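Local coordinates for protein acetone carboxylase alpha subunit (Xanthobacter autotrophicus Py2, PDB 5M45) that forms the alpha subunit of a multi-subunit, metal-containing carboxylase and belongs to the hydantoinase B/oxoprolinase family, at residues V468-H474 / Y514-F520; W546-Y552 / P626-P631. One frame throughout, in Å; residues are numbered along the deposited sequence.

Contact 1: residues V468-H474 / Y514-F520; sequences VQDGLSH and YRGGCGF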
ATOM      1  N   VAL A 468     -20.203 -20.911  39.912  1.00 15.63           N
ATOM      2  CA  VAL A 468     -20.118 -20.517  41.330  1.00 16.49           C
ATOM      3  C   VAL A 468     -20.466 -19.047  41.606  1.00 16.45           C
ATOM      4  O   VAL A 468     -20.847 -18.710  42.716  1.00 16.62           O
ATOM      5  CB  VAL A 468     -18.641 -20.833  41.775  1.00 17.08           C
ATOM      6  CG1 VAL A 468     -18.273 -20.201  43.077  1.00 17.79           C
ATOM      7  CG2 VAL A 468     -18.490 -22.354  41.880  1.00 17.44           C
ATOM      8  N   GLN A 469     -20.278 -18.165  40.615  1.00 16.38           N
ATOM      9  CA  GLN A 469     -20.473 -16.715  40.792  1.00 16.75           C
ATOM     10  C   GLN A 469     -20.686 -15.980  39.467  1.00 16.00           C
ATOM     11  O   GLN A 469     -20.395 -16.525  38.365  1.00 15.64           O
ATOM     12  CB  GLN A 469     -19.327 -16.092  41.598  1.00 17.63           C
ATOM     13  CG  GLN A 469     -17.938 -16.130  40.958  1.00 18.58           C
ATOM     14  CD  GLN A 469     -16.815 -15.654  41.902  1.00 19.91           C
ATOM     15  OE1 GLN A 469     -17.015 -15.456  43.116  1.00 22.91           O
ATOM     16  NE2 GLN A 469     -15.671 -15.473  41.365  1.00 20.70           N
ATOM     17  N   ASP A 470     -21.194 -14.743  39.579  1.00 15.59           N
ATOM     18  CA  ASP A 470     -21.400 -13.848  38.445  1.00 15.40           C
ATOM     19  C   ASP A 470     -20.114 -13.558  37.685  1.00 15.08           C
ATOM     20  O   ASP A 470     -19.028 -13.580  38.274  1.00 14.94           O
ATOM     21  CB  ASP A 470     -21.976 -12.495  38.905  1.00 15.32           C
ATOM     22  CG  ASP A 470     -23.400 -12.632  39.462  1.00 15.60           C
ATOM     23  OD1 ASP A 470     -24.076 -13.667  39.197  1.00 15.59           O
ATOM     24  OD2 ASP A 470     -23.841 -11.723  40.214  1.00 15.70           O
ATOM     25  N   GLY A 471     -20.248 -13.255  36.396  1.00 14.86           N
ATOM     26  CA  GLY A 471     -19.137 -12.726  35.614  1.00 14.67           C
ATOM     27  C   GLY A 471     -18.723 -11.334  36.076  1.00 14.75           C
ATOM     28  O   GLY A 471     -19.412 -10.711  36.884  1.00 15.01           O
ATOM     29  N   LEU A 472     -17.571 -10.868  35.591  1.00 14.79           N
ATOM     30  CA  LEU A 472     -17.083  -9.505  35.884  1.00 14.95           C
ATOM     31  C   LEU A 472     -17.533  -8.495  34.838  1.00 14.45           C
ATOM     32  O   LEU A 472     -17.429  -8.756  33.642  1.00 14.10           O
ATOM     33  CB  LEU A 472     -15.558  -9.529  35.927  1.00 15.36           C
ATOM     34  CG  LEU A 472     -14.933 -10.466  36.947  1.00 16.02           C
ATOM     35  CD1 LEU A 472     -13.419 -10.480  36.717  1.00 16.32           C
ATOM     36  CD2 LEU A 472     -15.221 -10.013  38.378  1.00 16.21           C
ATOM     37  N   SER A 473     -18.025  -7.341  35.294  1.00 14.21           N
ATOM     38  CA  SER A 473     -18.456  -6.285  34.356  1.00 13.86           C
ATOM     39  C   SER A 473     -17.216  -5.472  33.888  1.00 13.22           C
ATOM     40  O   SER A 473     -16.251  -5.274  34.673  1.00 12.90           O
ATOM     41  CB  SER A 473     -19.530  -5.388  34.973  1.00 13.97           C
ATOM     42  OG  SER A 473     -20.685  -6.127  35.333  1.00 14.32           O
ATOM     43  N   HIS A 474     -17.263  -5.019  32.633  1.00 12.69           N
ATOM     44  CA  HIS A 474     -16.290  -4.047  32.057  1.00 12.44           C
ATOM     45  C   HIS A 474     -14.838  -4.350  32.450  1.00 12.31           C
ATOM     46  O   HIS A 474     -14.132  -3.515  33.064  1.00 12.22           O
ATOM     47  CB  HIS A 474     -16.689  -2.590  32.396  1.00 12.55           C
ATOM     48  CG  HIS A 474     -16.954  -2.342  33.848  1.00 12.63           C
ATOM     49  ND1 HIS A 474     -15.963  -2.298  34.782  1.00 12.78           N
ATOM     50  CD2 HIS A 474     -18.114  -2.224  34.537  1.00 12.95           C
ATOM     51  CE1 HIS A 474     -16.481  -2.154  35.989  1.00 13.12           C
ATOM     52  NE2 HIS A 474     -17.798  -2.111  35.868  1.00 13.16           N
ATOM     53  N   TYR A 514     -26.334 -17.359  37.638  1.00 14.69           N
ATOM     54  CA  TYR A 514     -25.238 -16.387  37.729  1.00 14.37           C
ATOM     55  C   TYR A 514     -25.257 -15.577  36.412  1.00 14.22           C
ATOM     56  O   TYR A 514     -25.352 -16.126  35.297  1.00 14.22           O
ATOM     57  CB  TYR A 514     -23.871 -17.064  38.030  1.00 14.16           C
ATOM     58  CG  TYR A 514     -23.908 -17.807  39.343  1.00 14.24           C
ATOM     59  CD1 TYR A 514     -24.036 -17.110  40.566  1.00 14.25           C
ATOM     60  CD2 TYR A 514     -23.884 -19.211  39.391  1.00 14.25           C
ATOM     61  CE1 TYR A 514     -24.135 -17.794  41.772  1.00 14.39           C
ATOM     62  CE2 TYR A 514     -23.957 -19.895  40.603  1.00 14.24           C
ATOM     63  CZ  TYR A 514     -24.097 -19.198  41.778  1.00 14.44           C
ATOM     64  OH  TYR A 514     -24.192 -19.881  42.995  1.00 14.83           O
ATOM     65  N   ARG A 515     -25.220 -14.260  36.572  1.00 14.11           N
ATOM     66  CA  ARG A 515     -25.358 -13.303  35.475  1.00 14.02           C
ATOM     67  C   ARG A 515     -23.985 -13.062  34.858  1.00 13.65           C
ATOM     68  O   ARG A 515     -22.980 -12.956  35.589  1.00 13.43           O
ATOM     69  CB  ARG A 515     -25.945 -11.975  36.027  1.00 14.36           C
ATOM     70  CG  ARG A 515     -26.109 -10.879  34.987  1.00 14.54           C
ATOM     71  CD  ARG A 515     -26.539  -9.504  35.550  1.00 14.68           C
ATOM     72  NE  ARG A 515     -25.944  -9.053  36.798  1.00 14.71           N
ATOM     73  CZ  ARG A 515     -24.669  -8.694  36.999  1.00 14.89           C
ATOM     74  NH1 ARG A 515     -23.739  -8.726  36.037  1.00 14.74           N
ATOM     75  NH2 ARG A 515     -24.312  -8.279  38.193  1.00 15.13           N
ATOM     76  N   GLY A 516     -23.926 -13.005  33.530  1.00 13.26           N
ATOM     77  CA  GLY A 516     -22.725 -12.547  32.855  1.00 13.01           C
ATOM     78  C   GLY A 516     -22.382 -11.090  33.205  1.00 12.90           C
ATOM     79  O   GLY A 516     -23.259 -10.289  33.591  1.00 12.78           O
ATOM     80  N   GLY A 517     -21.103 -10.748  33.074  1.00 12.79           N
ATOM     81  CA  GLY A 517     -20.674  -9.383  33.303  1.00 12.97           C
ATOM     82  C   GLY A 517     -21.383  -8.401  32.364  1.00 12.97           C
ATOM     83  O   GLY A 517     -21.583  -8.693  31.162  1.00 12.87           O
ATOM     84  N   CYS A 518     -21.783  -7.247  32.896  1.00 13.55           N
ATOM     85  CA  CYS A 518     -22.258  -6.167  32.038  1.00 13.94           C
ATOM     86  C   CYS A 518     -21.088  -5.522  31.284  1.00 13.43           C
ATOM     87  O   CYS A 518     -19.927  -5.564  31.734  1.00 13.38           O
ATOM     88  CB  CYS A 518     -23.021  -5.106  32.842  1.00 14.92           C
ATOM     89  SG  CYS A 518     -24.653  -5.663  33.379  1.00 17.20           S
ATOM     90  N   GLY A 519     -21.399  -4.929  30.136  1.00 12.90           N
ATOM     91  CA  GLY A 519     -20.471  -3.995  29.502  1.00 12.48           C
ATOM     92  C   GLY A 519     -20.575  -2.594  30.140  1.00 12.38           C
ATOM     93  O   GLY A 519     -21.003  -2.443  31.271  1.00 12.14           O
ATOM     94  N   PHE A 520     -20.141  -1.576  29.395  1.00 12.20           N
ATOM     95  CA  PHE A 520     -20.291  -0.160  29.790  1.00 12.38           C
ATOM     96  C   PHE A 520     -20.470   0.678  28.532  1.00 12.24           C
ATOM     97  O   PHE A 520     -20.427   0.148  27.436  1.00 11.91           O
ATOM     98  CB  PHE A 520     -19.138   0.351  30.700  1.00 12.65           C
ATOM     99  CG  PHE A 520     -17.822   0.635  29.995  1.00 12.63           C
ATOM    100  CD1 PHE A 520     -17.024  -0.395  29.508  1.00 12.66           C
ATOM    101  CD2 PHE A 520     -17.356   1.953  29.869  1.00 12.83           C
ATOM    102  CE1 PHE A 520     -15.792  -0.118  28.871  1.00 12.69           C
ATOM    103  CE2 PHE A 520     -16.132   2.230  29.261  1.00 12.79           C
ATOM    104  CZ  PHE A 520     -15.356   1.194  28.746  1.00 12.76           C
TER
HETATM  105  O   HOH W   1     -20.799  -8.247  37.135  1.00 13.54           O

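Contact 2: residues W546-Y552 / P626-P631; sequences WGLMGGY and PGFGDP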
ATOM      1  N   TRP A 546     -23.077 -17.565  23.727  1.00 12.32           N
ATOM      2  CA  TRP A 546     -24.292 -18.210  24.234  1.00 12.27           C
ATOM      3  C   TRP A 546     -24.092 -18.415  25.755  1.00 12.33           C
ATOM      4  O   TRP A 546     -22.957 -18.651  26.227  1.00 12.11           O
ATOM      5  CB  TRP A 546     -24.539 -19.608  23.593  1.00 12.27           C
ATOM      6  CG  TRP A 546     -24.814 -19.712  22.107  1.00 12.13           C
ATOM      7  CD1 TRP A 546     -24.623 -18.757  21.140  1.00 12.03           C
ATOM      8  CD2 TRP A 546     -25.307 -20.875  21.413  1.00 12.24           C
ATOM      9  NE1 TRP A 546     -24.953 -19.254  19.899  1.00 11.98           N
ATOM     10  CE2 TRP A 546     -25.378 -20.548  20.037  1.00 12.26           C
ATOM     11  CE3 TRP A 546     -25.674 -22.172  21.819  1.00 12.39           C
ATOM     12  CZ2 TRP A 546     -25.863 -21.457  19.071  1.00 12.24           C
ATOM     13  CZ3 TRP A 546     -26.147 -23.064  20.889  1.00 12.38           C
ATOM     14  CH2 TRP A 546     -26.216 -22.715  19.514  1.00 12.41           C
ATOM     15  N   GLY A 547     -25.185 -18.381  26.502  1.00 12.46           N
ATOM     16  CA  GLY A 547     -25.187 -18.837  27.874  1.00 12.70           C
ATOM     17  C   GLY A 547     -25.035 -20.351  27.999  1.00 12.97           C
ATOM     18  O   GLY A 547     -25.201 -21.097  27.013  1.00 13.44           O
ATOM     19  N   LEU A 548     -24.734 -20.821  29.203  1.00 12.90           N
ATOM     20  CA  LEU A 548     -24.413 -22.223  29.453  1.00 13.03           C
ATOM     21  C   LEU A 548     -25.396 -22.835  30.460  1.00 13.13           C
ATOM     22  O   LEU A 548     -25.704 -22.210  31.485  1.00 13.08           O
ATOM     23  CB  LEU A 548     -22.969 -22.306  29.997  1.00 12.91           C
ATOM     24  CG  LEU A 548     -22.333 -23.665  30.320  1.00 13.19           C
ATOM     25  CD1 LEU A 548     -22.317 -24.565  29.102  1.00 13.24           C
ATOM     26  CD2 LEU A 548     -20.899 -23.541  30.833  1.00 13.29           C
ATOM     27  N   MET A 549     -25.830 -24.064  30.187  1.00 13.36           N
ATOM     28  CA  MET A 549     -26.647 -24.885  31.107  1.00 13.70           C
ATOM     29  C   MET A 549     -27.892 -24.142  31.651  1.00 13.80           C
ATOM     30  O   MET A 549     -28.260 -24.263  32.834  1.00 13.85           O
ATOM     31  CB  MET A 549     -25.780 -25.430  32.239  1.00 13.70           C
ATOM     32  CG  MET A 549     -24.776 -26.492  31.822  1.00 13.83           C
ATOM     33  SD  MET A 549     -23.414 -26.717  33.006  1.00 13.68           S
ATOM     34  CE  MET A 549     -22.381 -27.767  31.997  1.00 13.79           C
ATOM     35  N   GLY A 550     -28.522 -23.368  30.768  1.00 13.65           N
ATOM     36  CA  GLY A 550     -29.742 -22.632  31.093  1.00 13.75           C
ATOM     37  C   GLY A 550     -29.628 -21.113  31.025  1.00 13.45           C
ATOM     38  O   GLY A 550     -30.653 -20.412  31.069  1.00 13.65           O
ATOM     39  N   GLY A 551     -28.398 -20.607  31.003  1.00 13.07           N
ATOM     40  CA  GLY A 551     -28.131 -19.188  30.862  1.00 12.82           C
ATOM     41  C   GLY A 551     -28.362 -18.679  29.451  1.00 12.52           C
ATOM     42  O   GLY A 551     -28.448 -19.480  28.490  1.00 12.46           O
ATOM     43  N   TYR A 552     -28.450 -17.355  29.330  1.00 12.31           N
ATOM     44  CA  TYR A 552     -28.755 -16.649  28.080  1.00 12.12           C
ATOM     45  C   TYR A 552     -27.554 -15.882  27.534  1.00 11.91           C
ATOM     46  O   TYR A 552     -26.628 -15.526  28.316  1.00 11.93           O
ATOM     47  CB  TYR A 552     -29.921 -15.658  28.320  1.00 12.25           C
ATOM     48  CG  TYR A 552     -31.279 -16.360  28.499  1.00 12.45           C
ATOM     49  CD1 TYR A 552     -31.650 -16.917  29.724  1.00 12.69           C
ATOM     50  CD2 TYR A 552     -32.190 -16.438  27.444  1.00 12.52           C
ATOM     51  CE1 TYR A 552     -32.911 -17.519  29.889  1.00 12.90           C
ATOM     52  CE2 TYR A 552     -33.429 -17.046  27.605  1.00 12.78           C
ATOM     53  CZ  TYR A 552     -33.767 -17.618  28.835  1.00 12.96           C
ATOM     54  OH  TYR A 552     -35.001 -18.250  28.960  1.00 13.35           O
ATOM     55  N   PRO A 626     -21.858 -13.774  28.537  1.00 11.23           N
ATOM     56  CA  PRO A 626     -22.957 -14.733  28.711  1.00 11.39           C
ATOM     57  C   PRO A 626     -23.218 -15.242  30.143  1.00 11.38           C
ATOM     58  O   PRO A 626     -22.320 -15.271  30.995  1.00 11.22           O
ATOM     59  CB  PRO A 626     -22.540 -15.891  27.805  1.00 11.32           C
ATOM     60  CG  PRO A 626     -21.026 -15.867  27.841  1.00 11.32           C
ATOM     61  CD  PRO A 626     -20.690 -14.384  27.864  1.00 11.20           C
ATOM     62  N   GLY A 627     -24.462 -15.651  30.382  1.00 11.55           N
ATOM     63  CA  GLY A 627     -24.904 -16.126  31.704  1.00 11.77           C
ATOM     64  C   GLY A 627     -24.742 -17.652  31.904  1.00 11.89           C
ATOM     65  O   GLY A 627     -24.429 -18.393  30.934  1.00 11.81           O
ATOM     66  N   PHE A 628     -24.953 -18.091  33.162  1.00 12.08           N
ATOM     67  CA  PHE A 628     -24.905 -19.479  33.589  1.00 12.16           C
ATOM     68  C   PHE A 628     -26.132 -19.902  34.411  1.00 12.42           C
ATOM     69  O   PHE A 628     -26.482 -19.252  35.407  1.00 12.44           O
ATOM     70  CB  PHE A 628     -23.660 -19.745  34.474  1.00 12.22           C
ATOM     71  CG  PHE A 628     -23.540 -21.191  34.903  1.00 12.32           C
ATOM     72  CD1 PHE A 628     -24.197 -21.657  36.032  1.00 12.61           C
ATOM     73  CD2 PHE A 628     -22.824 -22.082  34.142  1.00 12.31           C
ATOM     74  CE1 PHE A 628     -24.148 -23.014  36.389  1.00 12.76           C
ATOM     75  CE2 PHE A 628     -22.751 -23.448  34.514  1.00 12.45           C
ATOM     76  CZ  PHE A 628     -23.407 -23.895  35.622  1.00 12.61           C
ATOM     77  N   GLY A 629     -26.721 -21.045  34.042  1.00 12.48           N
ATOM     78  CA  GLY A 629     -27.842 -21.639  34.798  1.00 12.61           C
ATOM     79  C   GLY A 629     -29.207 -20.998  34.581  1.00 12.71           C
ATOM     80  O   GLY A 629     -29.314 -19.902  34.042  1.00 12.26           O
ATOM     81  N   ASP A 630     -30.245 -21.669  35.067  1.00 13.10           N
ATOM     82  CA  ASP A 630     -31.624 -21.175  34.969  1.00 13.34           C
ATOM     83  C   ASP A 630     -31.804 -19.895  35.791  1.00 13.74           C
ATOM     84  O   ASP A 630     -31.600 -19.927  36.992  1.00 13.99           O
ATOM     85  CB  ASP A 630     -32.590 -22.273  35.487  1.00 13.50           C
ATOM     86  CG  ASP A 630     -34.088 -21.965  35.235  1.00 13.53           C
ATOM     87  OD1 ASP A 630     -34.447 -20.818  34.904  1.00 13.19           O
ATOM     88  OD2 ASP A 630     -34.912 -22.917  35.380  1.00 13.69           O
ATOM     89  N   PRO A 631     -32.244 -18.779  35.161  1.00 14.19           N
ATOM     90  CA  PRO A 631     -32.475 -17.537  35.934  1.00 14.42           C
ATOM     91  C   PRO A 631     -33.475 -17.689  37.061  1.00 15.02           C
ATOM     92  O   PRO A 631     -33.444 -16.925  38.021  1.00 14.92           O
ATOM     93  CB  PRO A 631     -33.079 -16.582  34.887  1.00 14.34           C
ATOM     94  CG  PRO A 631     -32.576 -17.079  33.583  1.00 14.07           C
ATOM     95  CD  PRO A 631     -32.491 -18.571  33.721  1.00 14.08           C
TER

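Contact 1: residues V468-H474 / Y514-F520
Asp470 and Tyr514 open a contact in which two extended loop segments, 468-474 and 514-520, run side by side in nearly the same direction. Gly471 N donates to Arg515 O at 2.9 Å, in the carbonyl plane, and Asp470 OD1 takes the N-H of Arg515 at 2.9 Å from above its carboxylate plane. Asp470 OD1 also forms a salt bridge with Arg634, whereas Asp470 OD2 lies over a face of the Arg515 guanidinium, 4.0 Å from NH2, near enough for charge attraction alone. The tightest fit is at the glycines: Gly471 and Gly517 turn bare CA atoms to the other segment, and Gly517 CA approaches Leu472 O to 3.3 Å. Ser473 suits its place because its hydroxyl stands in for a backbone acceptor, OG taking Cys518 N at 2.9 Å; His474 N closes the pairing on Cys518 O. On a more polar side a bound water joins Gly471 O, Ser473 OG and Arg515 NH1. Gln469 to Leu472 form the partly exposed side; near Gln469, with CG swung beside its own backbone N (chi1 -60°), Tyr514 lays one ring face over the Val468-Gln469 peptide, its CZ 3.4 Å from Val468 O, and another protein's chain also packs there. Arg515 NE pairs with Asp642 of helix 636-645, while His474 and Phe520, the latter the first residue of strand 520-526, pack against strand 497-504.

Contact 2: residues W546-Y552 / P626-P631
A type I' beta turn, Leu548 to Gly551, is met by segment 626-631 through a single beta bridge between Leu548 and Phe628. Leu548 N donates to Gly627 O, and Leu548 O receives Gly629 N at 3.0 Å in an almost straight bond (172°). The same oxygen also accepts Gly551 N within the turn, so two N-H groups grip it. Further along, Gly627 N reaches Tyr552 O at 3.0 Å. Glycine suits this meeting of backbones: Gly551 offers a bare CA to the Gly627-Phe628 peptide, so the chains can close in, and Gly550 and Gly629 both have positive phi, a conformation natural to glycine. Gly629 CA makes a CA-H...O contact with Met549 O at 3.3 Å. Phe628 holds CG anti to its backbone N (chi1 -178°), which carries the ring to where Leu548 and Met549 slant across it. There Leu548 CD2 packs on Phe628 CD2, and the unbranched, extended Met549 makes an oblique Met-aromatic contact, SD 4.7 Å from the ring centroid. Helix 401-422 covers Leu548 and Met549. Asp630 OD1 forms a salt bridge with Arg687, and Tyr552 OH bonds an acidic side chain of the chain of another protein. The edge of the Tyr552 ring meets Pro631, Tyr552 CE1 lying 3.7 Å from Pro631 CG.

Contacts 1 and 2 are neighbours, their centres about 12 Å apart, and they touch directly: Tyr514 O probably accepts a hydrogen bond from Phe628 N at 2.9 Å. Segment 626-631, leading out of strand 617-621, thus links the two, and Gly625 just before it pairs with Gly517. Both rely on glycine to bring backbones close. Contact 2 is wholly buried, in part by the chain of another protein, and its side-chain chemistry is mainly apolar, with leucine and methionine against helix 401-422 and phenylalanine against the loop at Ala465 and Ala467. Contact 1 is buried toward His474 but partly exposed around Gln469, and it uses a carboxylate, a guanidinium, a hydroxyl and water. It too meets chains of other proteins.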